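Local coordinates for fiber protein 2 (Human adenovirus type 41, PDB 2BZV) that probably forms the trimeric spikes at the capsid vertices and, through the receptor-binding knob domain described here, attaches the virion to its host cell, at residues Ile53-Leu58 / Lys158-Pro163; Leu70-Pro75 / Phe150-Glu155. All blocks are in the same frame, centred on the assembly; numbering follows the deposited sequence.

Contact 1 (Ile53-Leu58 / Lys158-Pro163); sequences ITIKGL and KPFHPP
Where the loop leading into strand 165-170 runs beside strand 48-57 of the adenovirus fibre knob, Gly57 and Phe160 are joined by the one strong direct hydrogen bond of the pair. Gly57 N reaches Phe160 O at 2.8 Å, with a C=O...N angle of 169°, nearly head-on to the carbonyl. Farther along, the backbones part and water takes over the pairing. One water accepts from Ile55 N and lies 2.7 Å from Pro162 O; a second sits between Ile53 O and Pro163 O, two acceptors among several that compete for its protons. Direct backbone pairing resumes between Ile53 and Ala165.

On the buried side, Ile55 touches with its CG2 branch, which approaches Phe160 CE2 obliquely at 3.6 Å and meets Pro162 CG at 3.8 Å. Within the loop, Pro162 CD covers one face of the Phe160 ring, 3.7 Å above its plane and over its centre.

The opposite side is exposed. There CG of Lys56 is anti to the backbone N (chi1 -171°) and rests over one face of the His161 imidazole, 3.6 Å from CG to the ring centroid, a CH-pi contact. At the edge of the same ring, His161 ND1 gives a weak but fairly straight bond of 3.4 Å to Ile55 O. Both residues have two conformers, so the CH-pi contact and the weak bond are sure only for the one described. Two waters thus bridge the gap between an irregular loop and strand 48-57, just before strand 165-170 takes up regular antiparallel pairing in the knob's beta-sandwich.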
loop_
_atom_site.group_PDB
_atom_site.type_symbol
_atom_site.label_atom_id
_atom_site.label_comp_id
_atom_site.label_asym_id
_atom_site.label_seq_id
_atom_site.Cartn_x
_atom_site.Cartn_y
_atom_site.Cartn_z
ATOM N N ILE A 53 -4.819 -9.948 3.568
ATOM C CA ILE A 53 -5.347 -11.069 4.338
ATOM C C ILE A 53 -6.864 -11.114 4.246
ATOM O O ILE A 53 -7.560 -10.118 4.492
ATOM C CB ILE A 53 -4.848 -11.045 5.808
ATOM C CG1 ILE A 53 -5.275 -12.324 6.538
ATOM C CG2 ILE A 53 -5.259 -9.790 6.568
ATOM C CD1 ILE A 53 -4.560 -12.509 7.884
ATOM N N THR A 54 -7.360 -12.299 3.920
ATOM C CA THR A 54 -8.793 -12.605 3.848
ATOM C C THR A 54 -9.025 -13.913 4.591
ATOM O O THR A 54 -8.364 -14.918 4.290
ATOM C CB THR A 54 -9.251 -12.761 2.390
ATOM O OG1 THR A 54 -8.891 -11.581 1.659
ATOM C CG2 THR A 54 -10.763 -12.958 2.324
ATOM N N ILE A 55 -9.949 -13.904 5.546
ATOM C CA ILE A 55 -10.283 -15.115 6.280
ATOM C C ILE A 55 -11.787 -15.335 6.150
ATOM O O ILE A 55 -12.569 -14.389 6.267
ATOM C CB ILE A 55 -9.812 -15.020 7.753
ATOM C CG1 ILE A 55 -10.076 -16.335 8.482
ATOM C CG2 ILE A 55 -10.435 -13.824 8.463
ATOM C CD1 ILE A 55 -9.323 -16.508 9.785
ATOM N N LYS A 56 -12.161 -16.584 5.882
ATOM C CA LYS A 56 -13.560 -16.939 5.678
ATOM C C LYS A 56 -13.938 -18.098 6.585
ATOM O O LYS A 56 -13.326 -19.162 6.533
ATOM C CB LYS A 56 -13.847 -17.337 4.228
ATOM C CG LYS A 56 -15.338 -17.499 3.963
ATOM C CD LYS A 56 -15.659 -17.972 2.556
ATOM C CE LYS A 56 -17.164 -18.131 2.366
ATOM N NZ LYS A 56 -17.552 -18.301 0.932
ATOM N N GLY A 57 -14.951 -17.889 7.413
ATOM C CA GLY A 57 -15.423 -18.970 8.279
ATOM C C GLY A 57 -16.344 -19.891 7.491
ATOM O O GLY A 57 -17.195 -19.425 6.731
ATOM N N LEU A 58 -16.168 -21.194 7.662
ATOM C CA LEU A 58 -16.849 -22.166 6.814
ATOM C C LEU A 58 -17.731 -23.175 7.541
ATOM O O LEU A 58 -18.668 -23.702 6.931
ATOM C CB LEU A 58 -15.812 -22.937 6.000
ATOM C CG LEU A 58 -14.963 -22.079 5.054
ATOM C CD1 LEU A 58 -13.839 -22.914 4.473
ATOM C CD2 LEU A 58 -15.830 -21.455 3.965
ATOM N N LYS A 158 -23.883 -13.902 13.243
ATOM C CA LYS A 158 -23.632 -13.922 11.807
ATOM C C LYS A 158 -22.388 -14.728 11.478
ATOM O O LYS A 158 -21.558 -14.969 12.355
ATOM C CB LYS A 158 -23.460 -12.499 11.291
ATOM C CG LYS A 158 -24.637 -11.614 11.681
ATOM C CD LYS A 158 -25.115 -10.783 10.515
ATOM C CE LYS A 158 -26.292 -9.904 10.897
ATOM N NZ LYS A 158 -27.471 -10.721 11.298
ATOM N N PRO A 159 -22.244 -15.140 10.213
ATOM C CA PRO A 159 -21.008 -15.809 9.833
ATOM C C PRO A 159 -19.798 -14.879 9.938
ATOM O O PRO A 159 -19.912 -13.669 9.737
ATOM C CB PRO A 159 -21.232 -16.180 8.362
ATOM C CG PRO A 159 -22.658 -15.939 8.086
ATOM C CD PRO A 159 -23.209 -15.024 9.112
ATOM N N PHE A 160 -18.655 -15.463 10.252
ATOM C CA PHE A 160 -17.401 -14.733 10.313
ATOM C C PHE A 160 -16.785 -14.668 8.919
ATOM O O PHE A 160 -16.348 -15.679 8.364
ATOM C CB PHE A 160 -16.440 -15.424 11.281
ATOM C CG PHE A 160 -15.141 -14.675 11.441
ATOM C CD1 PHE A 160 -15.124 -13.442 12.068
ATOM C CD2 PHE A 160 -13.950 -15.195 10.946
ATOM C CE1 PHE A 160 -13.933 -12.742 12.223
ATOM C CE2 PHE A 160 -12.757 -14.504 11.099
ATOM C CZ PHE A 160 -12.751 -13.272 11.727
ATOM N N HIS A 161 -16.765 -13.480 8.343
ATOM C CA HIS A 161 -16.175 -13.281 7.053
ATOM C C HIS A 161 -15.888 -11.797 6.834
ATOM O O HIS A 161 -16.578 -11.077 6.107
ATOM C CB HIS A 161 -17.021 -13.938 5.973
ATOM C CG HIS A 161 -16.606 -13.938 4.526
ATOM N ND1 HIS A 161 -15.265 -13.960 4.199
ATOM C CD2 HIS A 161 -17.269 -14.092 3.358
ATOM C CE1 HIS A 161 -15.128 -14.087 2.884
ATOM N NE2 HIS A 161 -16.339 -14.174 2.358
ATOM N N PRO A 162 -14.857 -11.308 7.526
ATOM C CA PRO A 162 -14.531 -9.889 7.490
ATOM C C PRO A 162 -14.024 -9.462 6.128
ATOM O O PRO A 162 -13.551 -10.297 5.355
ATOM C CB PRO A 162 -13.405 -9.746 8.527
ATOM C CG PRO A 162 -13.000 -11.088 8.910
ATOM C CD PRO A 162 -13.944 -12.089 8.378
ATOM N N PRO A 163 -14.092 -8.163 5.825
ATOM C CA PRO A 163 -13.521 -7.676 4.576
ATOM C C PRO A 163 -12.015 -7.926 4.530
ATOM O O PRO A 163 -11.351 -7.973 5.569
ATOM C CB PRO A 163 -13.817 -6.166 4.603
ATOM C CG PRO A 163 -14.454 -5.856 5.887
ATOM C CD PRO A 163 -14.676 -7.101 6.660
HETATM O O HOH W 1 -9.232 -9.409 6.633
HETATM O O HOH W 2 -11.058 -11.345 5.803
HETATM O O HOH W 3 -16.186 -15.669 -0.684
#

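Contact 2 (Leu70-Pro75 / Phe150-Glu155)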
loop_
_atom_site.group_PDB
_atom_site.type_symbol
_atom_site.label_atom_id
_atom_site.label_comp_id
_atom_site.label_asym_id
_atom_site.label_seq_id
_atom_site.Cartn_x
_atom_site.Cartn_y
_atom_site.Cartn_z
ATOM N N LEU A 70 -12.117 -12.128 17.120
ATOM C CA LEU A 70 -11.377 -13.348 16.842
ATOM C C LEU A 70 -9.951 -12.972 16.501
ATOM O O LEU A 70 -9.735 -11.984 15.793
ATOM C CB LEU A 70 -12.041 -14.008 15.652
ATOM C CG LEU A 70 -11.612 -15.355 15.136
ATOM C CD1 LEU A 70 -12.815 -16.040 14.483
ATOM C CD2 LEU A 70 -10.500 -15.240 14.103
ATOM N N SER A 71 -8.994 -13.753 16.985
ATOM C CA SER A 71 -7.590 -13.512 16.681
ATOM C C SER A 71 -6.963 -14.713 15.992
ATOM O O SER A 71 -7.428 -15.860 16.118
ATOM C CB SER A 71 -6.791 -13.236 17.950
ATOM O OG SER A 71 -6.728 -14.437 18.703
ATOM N N LEU A 72 -5.903 -14.456 15.252
ATOM C CA LEU A 72 -5.120 -15.495 14.597
ATOM C C LEU A 72 -3.660 -15.146 14.772
ATOM O O LEU A 72 -3.239 -14.068 14.356
ATOM C CB LEU A 72 -5.445 -15.557 13.096
ATOM C CG LEU A 72 -4.510 -16.430 12.238
ATOM C CD1 LEU A 72 -4.704 -17.889 12.605
ATOM C CD2 LEU A 72 -4.748 -16.186 10.741
ATOM N N LYS A 73 -2.887 -16.058 15.347
ATOM C CA LYS A 73 -1.456 -15.857 15.534
ATOM C C LYS A 73 -0.667 -16.793 14.633
ATOM O O LYS A 73 -0.894 -18.011 14.638
ATOM C CB LYS A 73 -1.072 -16.082 16.997
ATOM C CG LYS A 73 0.367 -15.725 17.272
ATOM C CD LYS A 73 0.599 -15.727 18.764
ATOM C CE LYS A 73 2.023 -15.293 19.027
ATOM N NZ LYS A 73 2.313 -15.340 20.497
ATOM N N LEU A 74 0.272 -16.227 13.887
ATOM C CA LEU A 74 1.196 -17.005 13.060
ATOM C C LEU A 74 2.592 -16.828 13.655
ATOM O O LEU A 74 3.184 -15.748 13.553
ATOM C CB LEU A 74 1.186 -16.541 11.603
ATOM C CG LEU A 74 -0.183 -16.600 10.908
ATOM C CD1 LEU A 74 -0.032 -16.154 9.473
ATOM C CD2 LEU A 74 -0.798 -17.993 10.955
ATOM N N PRO A 75 3.104 -17.866 14.323
ATOM C CA PRO A 75 4.427 -17.809 14.937
ATOM C C PRO A 75 5.508 -18.379 14.029
ATOM O O PRO A 75 5.247 -19.338 13.288
ATOM C CB PRO A 75 4.253 -18.717 16.166
ATOM C CG PRO A 75 3.310 -19.794 15.681
ATOM C CD PRO A 75 2.434 -19.148 14.622
ATOM N N PHE A 150 -3.134 -11.264 14.245
ATOM C CA PHE A 150 -4.231 -10.568 13.582
ATOM C C PHE A 150 -5.448 -10.596 14.486
ATOM O O PHE A 150 -5.696 -11.597 15.155
ATOM C CB PHE A 150 -4.571 -11.287 12.280
ATOM C CG PHE A 150 -3.425 -11.336 11.312
ATOM C CD1 PHE A 150 -3.023 -10.196 10.623
ATOM C CD2 PHE A 150 -2.743 -12.531 11.087
ATOM C CE1 PHE A 150 -1.956 -10.237 9.726
ATOM C CE2 PHE A 150 -1.687 -12.577 10.203
ATOM C CZ PHE A 150 -1.292 -11.427 9.519
ATOM N N LYS A 151 -6.222 -9.520 14.485
ATOM C CA LYS A 151 -7.470 -9.494 15.237
ATOM C C LYS A 151 -8.545 -8.816 14.395
ATOM O O LYS A 151 -8.304 -7.749 13.816
ATOM C CB LYS A 151 -7.308 -8.746 16.566
ATOM C CG LYS A 151 -8.600 -8.729 17.410
ATOM C CD LYS A 151 -8.428 -7.848 18.641
ATOM C CE LYS A 151 -9.748 -7.559 19.341
ATOM N NZ LYS A 151 -9.549 -6.665 20.523
ATOM N N TRP A 152 -9.716 -9.447 14.368
ATOM C CA TRP A 152 -10.886 -8.881 13.701
ATOM C C TRP A 152 -12.040 -8.785 14.679
ATOM O O TRP A 152 -12.222 -9.667 15.527
ATOM C CB TRP A 152 -11.357 -9.789 12.579
ATOM C CG TRP A 152 -10.389 -10.039 11.472
ATOM C CD1 TRP A 152 -10.323 -9.360 10.292
ATOM C CD2 TRP A 152 -9.395 -11.061 11.403
ATOM N NE1 TRP A 152 -9.337 -9.875 9.495
ATOM C CE2 TRP A 152 -8.748 -10.927 10.155
ATOM C CE3 TRP A 152 -8.979 -12.068 12.272
ATOM C CZ2 TRP A 152 -7.707 -11.775 9.759
ATOM C CZ3 TRP A 152 -7.949 -12.907 11.878
ATOM C CH2 TRP A 152 -7.320 -12.752 10.623
ATOM N N SER A 153 -12.865 -7.753 14.517
ATOM C CA SER A 153 -14.166 -7.805 15.175
ATOM C C SER A 153 -15.076 -8.788 14.440
ATOM O O SER A 153 -14.810 -9.187 13.294
ATOM C CB SER A 153 -14.814 -6.424 15.251
ATOM O OG SER A 153 -14.944 -5.868 13.962
ATOM N N ALA A 154 -16.147 -9.191 15.120
ATOM C CA ALA A 154 -17.125 -10.122 14.571
ATOM C C ALA A 154 -18.503 -9.729 15.061
ATOM O O ALA A 154 -18.637 -9.125 16.125
ATOM C CB ALA A 154 -16.820 -11.551 14.973
ATOM N N GLU A 155 -19.527 -10.066 14.282
ATOM C CA GLU A 155 -20.895 -9.729 14.635
ATOM C C GLU A 155 -21.585 -10.978 15.176
ATOM O O GLU A 155 -21.802 -11.930 14.433
ATOM C CB GLU A 155 -21.623 -9.192 13.406
ATOM C CG GLU A 155 -22.989 -8.662 13.735
ATOM C CD GLU A 155 -23.710 -8.051 12.549
ATOM O OE1 GLU A 155 -24.901 -7.733 12.724
ATOM O OE2 GLU A 155 -23.089 -7.894 11.473
#
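The Trp152 indole meets Leu70 and Leu72 with the rim of its six-membered ring: Leu72 CB lies in the ring plane, 3.8 Å from CZ3, and Leu70 O is also at the edge, beside CE3. Leu70 CD2 comes to the same CE3 at 4.0 Å, its side chain crossing the indole at a slant. The ring of Phe135, from the neighbouring strand 135-139, meets the indole with the two planes inclined to each other. In the second flat group, Phe150, the edge atom CE2 receives Leu74 CD1 at 4.0 Å, nearly in plane. The Phe150 side chain runs alongside that of Leu72, both pointing the same way.

Beneath these groups strands 69-76 and 146-153 run antiparallel, 166° between their directions, in the sheet of the knob's beta-sandwich known as the R sheet. Leu70 with Trp152 and Leu72 with Phe150 are hydrogen-bonded pairs, each closed by two backbone bonds, among them Phe150 N to Leu72 O at 2.8 Å. Those of the first pair meet their carbonyls almost head-on, whereas in the second the donors tilt 22° out of the carbonyl planes.

Ser71 and Lys151 form the non-hydrogen-bonded pair between them, their CA atoms 4.3 Å apart. Here CA-H...O contacts add to the backbone bonds, with Ser71 CA 3.1 Å from Phe150 O and Lys151 CA 3.4 Å from Leu70 O. The two side chains leave on the solvent-facing side of the sheet, and the extended Lys151 chain carries its amine away from strand 69-76.

In the fold
Contacts 1 and 2 illustrate how a beta-sandwich is closed by side chains from two separately bonded layers. Their centres lie 10 Å apart, and the residues between 53-58 and 158-163 contain the whole of contact 2, so the second is nested inside the first along the chain. Four packing contacts join them. Trp152 is the hub: its CD1 lies 3.5 Å from Pro162 CG and its CZ2 3.7 Å from Ile55 CG2. On one flank Ile53 CD1 packs on Phe150 CD2, and on another Phe160 CE2 meets Leu70 CD1, each at 3.7 Å. No other subunit of the trimer touches either contact, so both are contacts within a single subunit.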